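Local atomic coordinates of MlnE (Bacillus amyloliquefaciens subsp. plantarum, PDB entry 5D2E), a protein that works in the macrolactin polyketide assembly line, where this N-terminal B-type ketoreductase portion binds NADP and is expected to reduce a beta-keto group of the growing chain. Residues Leu174-Asn179 / Ala210-Met215; Pro54-Pro59 / Pro125-His130; Arg44-Gly49 / Pro247-Lys252. All blocks are in the same frame, centred on the assembly; numbering follows the deposited sequence.

Contact 1: Leu174-Asn179 / Ala210-Met215; sequences LYLYEN and AELKSM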
loop_
_atom_site.group_PDB
_atom_site.type_symbol
_atom_site.label_atom_id
_atom_site.label_comp_id
_atom_site.label_asym_id
_atom_site.label_seq_id
_atom_site.Cartn_x
_atom_site.Cartn_y
_atom_site.Cartn_z
ATOM N N LEU A 174 -9.994 -0.180 16.109
ATOM C CA LEU A 174 -8.583 -0.309 16.315
ATOM C C LEU A 174 -8.198 -1.612 15.740
ATOM O O LEU A 174 -8.628 -2.670 16.215
ATOM C CB LEU A 174 -8.186 -0.187 17.815
ATOM C CG LEU A 174 -6.694 -0.431 18.116
ATOM C CD1 LEU A 174 -5.760 0.583 17.435
ATOM C CD2 LEU A 174 -6.489 -0.400 19.633
ATOM N N TYR A 175 -7.395 -1.552 14.673
ATOM C CA TYR A 175 -6.864 -2.673 13.976
ATOM C C TYR A 175 -5.444 -2.904 14.470
ATOM O O TYR A 175 -4.643 -2.004 14.445
ATOM C CB TYR A 175 -6.890 -2.390 12.487
ATOM C CG TYR A 175 -5.986 -3.250 11.677
ATOM C CD1 TYR A 175 -6.274 -4.580 11.405
ATOM C CD2 TYR A 175 -4.771 -2.733 11.205
ATOM C CE1 TYR A 175 -5.357 -5.369 10.697
ATOM C CE2 TYR A 175 -3.875 -3.522 10.498
ATOM C CZ TYR A 175 -4.168 -4.816 10.244
ATOM O OH TYR A 175 -3.224 -5.506 9.477
ATOM N N LEU A 176 -5.155 -4.147 14.901
ATOM C CA LEU A 176 -3.873 -4.583 15.424
ATOM C C LEU A 176 -3.292 -5.710 14.619
ATOM O O LEU A 176 -3.994 -6.585 14.174
ATOM C CB LEU A 176 -4.000 -5.104 16.870
ATOM C CG LEU A 176 -4.833 -4.262 17.824
ATOM C CD1 LEU A 176 -5.071 -4.898 19.190
ATOM C CD2 LEU A 176 -4.152 -2.939 17.971
ATOM N N TYR A 177 -1.973 -5.665 14.450
ATOM C CA TYR A 177 -1.237 -6.749 13.875
ATOM C C TYR A 177 0.116 -6.890 14.576
ATOM O O TYR A 177 0.652 -5.920 15.095
ATOM C CB TYR A 177 -0.986 -6.594 12.388
ATOM C CG TYR A 177 -0.121 -5.473 11.936
ATOM C CD1 TYR A 177 -0.646 -4.189 11.782
ATOM C CD2 TYR A 177 1.248 -5.676 11.650
ATOM C CE1 TYR A 177 0.137 -3.146 11.325
ATOM C CE2 TYR A 177 2.033 -4.635 11.182
ATOM C CZ TYR A 177 1.473 -3.374 11.044
ATOM O OH TYR A 177 2.233 -2.329 10.614
ATOM N N GLU A 178 0.652 -8.102 14.508
ATOM C CA GLU A 178 1.910 -8.421 15.124
ATOM C C GLU A 178 3.025 -8.382 14.100
ATOM O O GLU A 178 2.854 -8.727 12.929
ATOM C CB GLU A 178 1.922 -9.804 15.715
ATOM C CG GLU A 178 0.965 -9.999 16.873
ATOM C CD GLU A 178 1.036 -11.425 17.404
ATOM O OE1 GLU A 178 1.675 -12.310 16.780
ATOM O OE2 GLU A 178 0.511 -11.616 18.467
ATOM N N ASN A 179 4.178 -7.973 14.594
ATOM C CA ASN A 179 5.418 -8.007 13.833
ATOM C C ASN A 179 6.550 -8.272 14.843
ATOM O O ASN A 179 6.287 -8.360 16.047
ATOM C CB ASN A 179 5.626 -6.715 13.017
ATOM C CG ASN A 179 6.728 -6.867 11.903
ATOM O OD1 ASN A 179 7.092 -7.963 11.488
ATOM N ND2 ASN A 179 7.196 -5.759 11.415
ATOM N N ALA A 210 -2.382 -0.250 14.555
ATOM C CA ALA A 210 -1.264 -0.326 15.501
ATOM C C ALA A 210 -0.487 -1.649 15.243
ATOM O O ALA A 210 -1.077 -2.721 15.195
ATOM C CB ALA A 210 -1.724 -0.224 16.923
ATOM N N GLU A 211 0.816 -1.508 15.030
ATOM C CA GLU A 211 1.719 -2.594 14.875
ATOM C C GLU A 211 2.248 -2.931 16.275
ATOM O O GLU A 211 2.607 -2.031 17.101
ATOM C CB GLU A 211 2.885 -2.201 13.960
ATOM C CG GLU A 211 3.946 -3.272 13.838
ATOM C CD GLU A 211 5.060 -2.936 12.844
ATOM O OE1 GLU A 211 4.739 -2.309 11.879
ATOM O OE2 GLU A 211 6.202 -3.368 12.975
ATOM N N LEU A 212 2.175 -4.195 16.584
ATOM C CA LEU A 212 2.670 -4.699 17.871
ATOM C C LEU A 212 3.984 -5.424 17.590
ATOM O O LEU A 212 3.994 -6.625 17.243
ATOM C CB LEU A 212 1.630 -5.614 18.544
ATOM C CG LEU A 212 0.217 -5.035 18.692
ATOM C CD1 LEU A 212 -0.779 -6.106 19.059
ATOM C CD2 LEU A 212 0.193 -3.916 19.695
ATOM N N LYS A 213 5.092 -4.700 17.716
ATOM C CA LYS A 213 6.390 -5.273 17.351
ATOM C C LYS A 213 7.158 -5.788 18.569
ATOM O O LYS A 213 7.600 -5.004 19.404
ATOM C CB LYS A 213 7.259 -4.275 16.597
ATOM C CG LYS A 213 8.538 -4.922 16.084
ATOM C CD LYS A 213 9.279 -4.209 14.999
ATOM C CE LYS A 213 9.667 -2.822 15.338
ATOM N NZ LYS A 213 10.249 -2.233 14.046
ATOM N N SER A 214 7.285 -7.093 18.652
ATOM C CA SER A 214 8.187 -7.722 19.602
ATOM C C SER A 214 9.639 -7.467 19.202
ATOM O O SER A 214 10.003 -7.644 18.069
ATOM C CB SER A 214 7.973 -9.213 19.559
ATOM O OG SER A 214 6.727 -9.404 20.174
ATOM N N MET A 215 10.465 -7.147 20.163
ATOM C CA MET A 215 11.891 -7.006 19.926
ATOM C C MET A 215 12.647 -8.231 20.503
ATOM O O MET A 215 12.121 -8.928 21.396
ATOM C CB MET A 215 12.353 -5.730 20.610
ATOM C CG MET A 215 11.679 -4.450 20.106
ATOM S SD MET A 215 11.805 -4.183 18.366
ATOM C CE MET A 215 13.459 -3.448 18.242
#
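E211 and Y177 face each other on adjacent parallel strands, and the glutamate side chain crosses the phenol end of the tyrosine at a slant to join two polar groups of strand 174-179. The backbone of E211 sits over the ring: its CA lies 4.0 Å from the Y177 ring centroid, a CH-pi contact offset toward the rim. From there the extended glutamate chain passes the phenol end, with E211 CG 3.5 Å from Y177 CE2. Y177 CG stands between its own backbone N and carbonyl carbon (chi1 65°), and the end of the side chain comes nearer to strand 210-214. At the end of the glutamate chain the carboxylate is turned 44° from the ring plane. Y177 OH gives E211 OE1 a weak hydrogen bond of 2.8 Å, and the same hydroxyl has a second, weak partner in N189. The other oxygen, E211 OE2, accepts N179 ND2 at 3.0 Å; it lies close to the amide plane of N179, while the nitrogen approaches from above the carboxylate plane. The two donors would help to offset the cost of burying a charge here. N179 ND2 also bonds to the carbonyl of E183.

On the opposite face, shared with E178, leucines pack on an alanine. The methyl of A210 is met by L176 CD2 at 3.8 Å and more distantly by L174 CD1, while L212 CD1 packs 4.0 Å from L176 CB; helix 222-233 covers these leucines. Between the two faces, Y177 pairs with both A210 and L212 through its backbone, and the bond from L212 N to Y177 O is 2.7 Å long. N179 continues the ladder, receiving S214 N on its carbonyl. Such staggered parallel pairing, with helix 186-201 linking the strands, is characteristic of the beta-alpha-beta units of the Rossmann-like structural subdomain of polyketide ketoreductases.

Contact 2: Pro54-Pro59 / Pro125-His130; sequences PHTKEP and PRHIIH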
loop_
_atom_site.group_PDB
_atom_site.type_symbol
_atom_site.label_atom_id
_atom_site.label_comp_id
_atom_site.label_asym_id
_atom_site.label_seq_id
_atom_site.Cartn_x
_atom_site.Cartn_y
_atom_site.Cartn_z
ATOM N N PRO A 54 -12.099 2.699 27.960
ATOM C CA PRO A 54 -12.568 3.613 26.925
ATOM C C PRO A 54 -13.124 4.902 27.549
ATOM O O PRO A 54 -13.542 4.883 28.717
ATOM C CB PRO A 54 -13.671 2.814 26.234
ATOM C CG PRO A 54 -13.492 1.389 26.623
ATOM C CD PRO A 54 -12.803 1.398 27.947
ATOM N N HIS A 55 -13.173 5.980 26.780
ATOM C CA HIS A 55 -13.671 7.293 27.289
ATOM C C HIS A 55 -15.192 7.413 27.437
ATOM O O HIS A 55 -15.649 8.309 28.122
ATOM C CB HIS A 55 -13.168 8.475 26.421
ATOM C CG HIS A 55 -11.950 9.159 26.978
ATOM N ND1 HIS A 55 -10.896 9.572 26.188
ATOM C CD2 HIS A 55 -11.613 9.486 28.251
ATOM C CE1 HIS A 55 -9.963 10.120 26.947
ATOM N NE2 HIS A 55 -10.373 10.079 28.203
ATOM N N THR A 56 -15.970 6.552 26.770
ATOM C CA THR A 56 -17.426 6.460 26.975
ATOM C C THR A 56 -17.716 5.099 27.535
ATOM O O THR A 56 -16.885 4.195 27.435
ATOM C CB THR A 56 -18.191 6.591 25.665
ATOM O OG1 THR A 56 -17.868 5.469 24.822
ATOM C CG2 THR A 56 -17.802 7.879 24.976
ATOM N N LYS A 57 -18.879 4.948 28.140
ATOM C CA LYS A 57 -19.216 3.705 28.747
ATOM C C LYS A 57 -20.174 2.949 27.827
ATOM O O LYS A 57 -21.382 2.970 28.016
ATOM C CB LYS A 57 -19.791 3.967 30.130
ATOM C CG LYS A 57 -20.210 2.710 30.876
ATOM C CD LYS A 57 -20.361 2.969 32.381
ATOM C CE LYS A 57 -21.352 4.085 32.688
ATOM N NZ LYS A 57 -21.465 4.318 34.147
ATOM N N GLU A 58 -19.620 2.297 26.807
ATOM C CA GLU A 58 -20.370 1.643 25.782
ATOM C C GLU A 58 -19.716 0.302 25.466
ATOM O O GLU A 58 -18.572 0.110 25.802
ATOM C CB GLU A 58 -20.368 2.535 24.545
ATOM C CG GLU A 58 -21.323 3.712 24.660
ATOM C CD GLU A 58 -21.221 4.533 23.422
ATOM O OE1 GLU A 58 -21.928 4.243 22.449
ATOM O OE2 GLU A 58 -20.326 5.389 23.367
ATOM N N PRO A 59 -20.459 -0.629 24.833
ATOM C CA PRO A 59 -19.969 -1.978 24.582
ATOM C C PRO A 59 -18.705 -1.966 23.688
ATOM O O PRO A 59 -18.509 -1.090 22.854
ATOM C CB PRO A 59 -21.145 -2.666 23.920
ATOM C CG PRO A 59 -22.367 -1.871 24.365
ATOM C CD PRO A 59 -21.856 -0.466 24.405
ATOM N N PRO A 125 -22.129 -1.681 19.927
ATOM C CA PRO A 125 -20.698 -1.437 20.215
ATOM C C PRO A 125 -20.290 -0.080 19.741
ATOM O O PRO A 125 -20.793 0.383 18.700
ATOM C CB PRO A 125 -19.982 -2.510 19.404
ATOM C CG PRO A 125 -20.998 -3.538 19.061
ATOM C CD PRO A 125 -22.335 -2.830 19.050
ATOM N N ARG A 126 -19.385 0.541 20.469
ATOM C CA ARG A 126 -18.714 1.706 20.021
ATOM C C ARG A 126 -17.210 1.442 19.766
ATOM O O ARG A 126 -16.665 1.816 18.748
ATOM C CB ARG A 126 -18.819 2.793 21.038
ATOM C CG ARG A 126 -18.978 4.159 20.352
ATOM C CD ARG A 126 -18.010 5.098 20.911
ATOM N NE ARG A 126 -17.922 6.337 20.143
ATOM C CZ ARG A 126 -18.665 7.398 20.381
ATOM N NH1 ARG A 126 -19.625 7.343 21.292
ATOM N NH2 ARG A 126 -18.474 8.509 19.689
ATOM N N HIS A 127 -16.563 0.714 20.657
ATOM C CA HIS A 127 -15.154 0.398 20.492
ATOM C C HIS A 127 -14.956 -0.965 19.932
ATOM O O HIS A 127 -15.353 -1.920 20.539
ATOM C CB HIS A 127 -14.460 0.535 21.823
ATOM C CG HIS A 127 -14.908 1.754 22.548
ATOM N ND1 HIS A 127 -14.294 2.974 22.384
ATOM C CD2 HIS A 127 -16.025 1.983 23.285
ATOM C CE1 HIS A 127 -14.962 3.893 23.042
ATOM N NE2 HIS A 127 -16.015 3.318 23.603
ATOM N N ILE A 128 -14.307 -1.047 18.766
ATOM C CA ILE A 128 -14.107 -2.273 18.069
ATOM C C ILE A 128 -12.621 -2.514 18.017
ATOM O O ILE A 128 -11.888 -1.588 17.670
ATOM C CB ILE A 128 -14.575 -2.195 16.593
ATOM C CG1 ILE A 128 -15.958 -1.575 16.423
ATOM C CG2 ILE A 128 -14.468 -3.533 15.956
ATOM C CD1 ILE A 128 -17.021 -2.114 17.288
ATOM N N ILE A 129 -12.209 -3.738 18.385
ATOM C CA ILE A 129 -10.841 -4.190 18.340
ATOM C C ILE A 129 -10.796 -5.336 17.312
ATOM O O ILE A 129 -11.459 -6.333 17.419
ATOM C CB ILE A 129 -10.243 -4.662 19.661
ATOM C CG1 ILE A 129 -10.422 -3.608 20.779
ATOM C CG2 ILE A 129 -8.800 -5.147 19.453
ATOM C CD1 ILE A 129 -9.730 -2.341 20.554
ATOM N N HIS A 130 -9.980 -5.142 16.264
ATOM C CA HIS A 130 -9.790 -6.181 15.287
ATOM C C HIS A 130 -8.377 -6.690 15.432
ATOM O O HIS A 130 -7.388 -5.995 15.099
ATOM C CB HIS A 130 -10.017 -5.616 13.904
ATOM C CG HIS A 130 -10.039 -6.654 12.834
ATOM N ND1 HIS A 130 -8.888 -7.135 12.248
ATOM C CD2 HIS A 130 -11.070 -7.259 12.189
ATOM C CE1 HIS A 130 -9.196 -8.051 11.345
ATOM N NE2 HIS A 130 -10.517 -8.118 11.259
#
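R126 reaches across E58, its aliphatic part lying against the carboxylate before its tip turns back to pair with it. R126 CB lies 3.8 Å from E58 CB and about as close to both carboxylate oxygens. R126 CG stands beside the same carboxylate, and R126 CD comes to 3.4 Å from E58 OE2. A bend at chi2 (-130°) carries CD to this place. NE then turns to E172, with which it forms a salt bridge. One terminal nitrogen, NH1, completes a salt bridge with E58 OE2 at 2.9 Å; the oxygen uses its syn lone pair and lies close to the guanidinium plane, while the carboxylate and guanidinium planes stand at 90°.

E58 OE2 takes a second bond on its anti side, from T56 OG1 at 2.9 Å. That hydroxyl in turn accepts H127 NE2 at 3.1 Å, almost in the plane of the imidazole, and a chain of hydrogen bonds thus runs from histidine through threonine to glutamate. P54 packs on the ring from another direction: its CB sits over the centre of one face, 3.6 Å from the H127 centroid, as a CH-pi contact. Beside these side chains the carbonyl of P59 receives R126 N at 3.0 Å and, weakly, H127 N.

The loop before strand 60-64 is thereby tied to the start of strand 127-133. Strand 171-180 flanks the latter on its other side, and W233, from helix 222-233, meets the H127 ring edge-to-face and also packs on P54.

Contact 3: Arg44-Gly49 / Pro247-Lys252; sequences RHEFKG and PRHYYK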
loop_
_atom_site.group_PDB
_atom_site.type_symbol
_atom_site.label_atom_id
_atom_site.label_comp_id
_atom_site.label_asym_id
_atom_site.label_seq_id
_atom_site.Cartn_x
_atom_site.Cartn_y
_atom_site.Cartn_z
ATOM N N ARG A 44 9.605 9.444 17.583
ATOM C CA ARG A 44 9.756 8.369 18.542
ATOM C C ARG A 44 9.424 8.874 19.945
ATOM O O ARG A 44 9.798 9.966 20.298
ATOM C CB ARG A 44 11.177 7.815 18.470
ATOM C CG ARG A 44 11.611 7.103 19.732
ATOM C CD ARG A 44 13.097 6.697 19.796
ATOM N NE ARG A 44 13.068 5.551 19.036
ATOM C CZ ARG A 44 13.196 4.283 19.373
ATOM N NH1 ARG A 44 12.928 3.423 18.335
ATOM N NH2 ARG A 44 13.676 3.876 20.535
ATOM N N HIS A 45 8.800 8.013 20.750
ATOM C CA HIS A 45 8.321 8.313 22.077
ATOM C C HIS A 45 8.491 7.126 22.996
ATOM O O HIS A 45 8.434 5.962 22.585
ATOM C CB HIS A 45 6.838 8.623 22.063
ATOM C CG HIS A 45 6.464 9.640 21.073
ATOM N ND1 HIS A 45 6.451 10.982 21.368
ATOM C CD2 HIS A 45 6.193 9.540 19.754
ATOM C CE1 HIS A 45 6.157 11.669 20.286
ATOM N NE2 HIS A 45 5.977 10.815 19.297
ATOM N N GLU A 46 8.589 7.436 24.275
ATOM C CA GLU A 46 8.568 6.437 25.327
ATOM C C GLU A 46 7.127 6.095 25.616
ATOM O O GLU A 46 6.280 6.943 25.658
ATOM C CB GLU A 46 9.224 6.925 26.612
ATOM C CG GLU A 46 10.694 7.270 26.471
ATOM C CD GLU A 46 11.444 7.283 27.826
ATOM O OE1 GLU A 46 10.794 7.518 28.888
ATOM O OE2 GLU A 46 12.677 7.032 27.817
ATOM N N PHE A 47 6.871 4.815 25.825
ATOM C CA PHE A 47 5.539 4.346 26.077
ATOM C C PHE A 47 5.282 4.409 27.566
ATOM O O PHE A 47 6.000 3.778 28.315
ATOM C CB PHE A 47 5.363 2.909 25.617
ATOM C CG PHE A 47 3.946 2.430 25.818
ATOM C CD1 PHE A 47 2.960 2.850 24.963
ATOM C CD2 PHE A 47 3.604 1.690 26.937
ATOM C CE1 PHE A 47 1.648 2.477 25.161
ATOM C CE2 PHE A 47 2.271 1.284 27.140
ATOM C CZ PHE A 47 1.287 1.694 26.251
ATOM N N LYS A 48 4.262 5.157 27.959
ATOM C CA LYS A 48 4.088 5.629 29.323
ATOM C C LYS A 48 2.868 5.018 30.042
ATOM O O LYS A 48 2.641 5.293 31.221
ATOM C CB LYS A 48 3.894 7.154 29.252
ATOM C CG LYS A 48 4.752 7.970 30.221
ATOM C CD LYS A 48 3.921 8.864 31.154
ATOM C CE LYS A 48 3.804 8.246 32.550
ATOM N NZ LYS A 48 3.048 9.127 33.470
ATOM N N GLY A 49 2.041 4.260 29.342
ATOM C CA GLY A 49 0.749 3.861 29.914
ATOM C C GLY A 49 -0.268 5.003 29.962
ATOM O O GLY A 49 -0.046 6.098 29.393
ATOM N N PRO A 247 7.425 -2.708 22.989
ATOM C CA PRO A 247 6.986 -2.700 24.390
ATOM C C PRO A 247 7.360 -1.472 25.211
ATOM O O PRO A 247 6.551 -1.021 26.014
ATOM C CB PRO A 247 7.611 -3.972 24.932
ATOM C CG PRO A 247 7.709 -4.859 23.711
ATOM C CD PRO A 247 8.191 -3.918 22.655
ATOM N N ARG A 248 8.487 -0.829 24.916
ATOM C CA ARG A 248 8.912 0.381 25.693
ATOM C C ARG A 248 8.890 1.752 24.964
ATOM O O ARG A 248 9.090 2.790 25.554
ATOM C CB ARG A 248 10.314 0.109 26.257
ATOM C CG ARG A 248 10.305 -1.013 27.285
ATOM C CD ARG A 248 11.607 -1.065 28.085
ATOM N NE ARG A 248 11.275 -1.851 29.261
ATOM C CZ ARG A 248 11.048 -1.382 30.498
ATOM N NH1 ARG A 248 11.206 -0.104 30.827
ATOM N NH2 ARG A 248 10.710 -2.246 31.433
ATOM N N HIS A 249 8.648 1.720 23.667
ATOM C CA HIS A 249 8.729 2.890 22.787
ATOM C C HIS A 249 7.686 2.750 21.677
ATOM O O HIS A 249 7.316 1.659 21.326
ATOM C CB HIS A 249 10.083 2.972 22.128
ATOM C CG HIS A 249 11.215 3.181 23.085
ATOM N ND1 HIS A 249 11.933 2.134 23.630
ATOM C CD2 HIS A 249 11.705 4.315 23.642
ATOM C CE1 HIS A 249 12.850 2.632 24.451
ATOM N NE2 HIS A 249 12.732 3.948 24.463
ATOM N N TYR A 250 7.233 3.875 21.137
ATOM C CA TYR A 250 6.393 3.847 19.986
ATOM C C TYR A 250 6.789 4.952 19.020
ATOM O O TYR A 250 7.444 5.947 19.390
ATOM C CB TYR A 250 4.918 3.907 20.355
ATOM C CG TYR A 250 4.425 5.206 20.988
ATOM C CD1 TYR A 250 4.479 5.388 22.362
ATOM C CD2 TYR A 250 3.958 6.245 20.196
ATOM C CE1 TYR A 250 4.036 6.570 22.931
ATOM C CE2 TYR A 250 3.531 7.440 20.749
ATOM C CZ TYR A 250 3.569 7.577 22.130
ATOM O OH TYR A 250 3.137 8.738 22.690
ATOM N N TYR A 251 6.390 4.776 17.776
ATOM C CA TYR A 251 6.710 5.772 16.772
ATOM C C TYR A 251 5.607 5.963 15.731
ATOM O O TYR A 251 4.833 5.029 15.396
ATOM C CB TYR A 251 8.116 5.549 16.177
ATOM C CG TYR A 251 8.593 4.144 16.123
ATOM C CD1 TYR A 251 9.166 3.509 17.218
ATOM C CD2 TYR A 251 8.478 3.414 14.932
ATOM C CE1 TYR A 251 9.556 2.157 17.167
ATOM C CE2 TYR A 251 8.880 2.037 14.837
ATOM C CZ TYR A 251 9.414 1.403 15.959
ATOM O OH TYR A 251 9.775 0.059 15.783
ATOM N N LYS A 252 5.515 7.215 15.289
ATOM C CA LYS A 252 4.584 7.639 14.311
ATOM C C LYS A 252 5.324 8.297 13.148
ATOM O O LYS A 252 6.445 8.761 13.303
ATOM C CB LYS A 252 3.693 8.693 14.942
ATOM C CG LYS A 252 2.678 8.169 15.932
ATOM C CD LYS A 252 1.596 9.226 16.090
ATOM C CE LYS A 252 0.341 8.662 16.694
ATOM N NZ LYS A 252 0.697 8.146 18.043
#
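H45 and Y250 form the hydrogen-bonded pair at the centre of an antiparallel beta ladder, in which the end of strand 35-46 lies against the start of strand 249-257. Two backbone bonds join them, H45 N to Y250 O and Y250 N to H45 O, each 2.8 Å. On the same face their side chains meet: H45 CB sits over the Y250 ring, 3.6 Å from its centroid, while the ring planes differ by 20° but are displaced so far that they scarcely overlap. Y250 CG stands between its backbone N and carbonyl carbon (chi1 67°), and the ring beyond it lies under H45 CB. Y250 CD1 then touches the edge of the F47 ring, 3.9 Å from F47 CD1, where the two side chains cross at about a right angle.

The other face carries R44, E46, H249 and Y251. R44 lies alongside Y251, its NH1 3.8 Å from Y251 CE1 and the guanidinium tilted only 14° from the phenol plane.

Further out, D43 holds H45 NE2 and E246 holds Y251 OH, while F231 of helix 222-233 meets the rings of both F47 and Y250. Strand 242-245 pairs with the far side of 249-257. Over the imidazole of H249, R44 NH2 stands above one face, offset toward the rim and 3.6 Å from H249 CG.

How the contacts relate
Contacts 1 and 2 use neighbouring strands of the same sheet: strand 127-133 lies beside strand 171-180, and L174 N and L174 O probably bond to I128 O and H130 N respectively, each at 2.8 Å. Their centres are 19 Å apart. Contact 3 closes a long loop of chain within which both others are nested. Its centre is about 13 Å from that of contact 1, where K213 NZ approaches Y251 OH to 2.9 Å, and about 23 Å from that of contact 2, which it does not touch. All three lie away from the NADP site, whose pocket is lined by residues between 280 and 452 in the catalytic part.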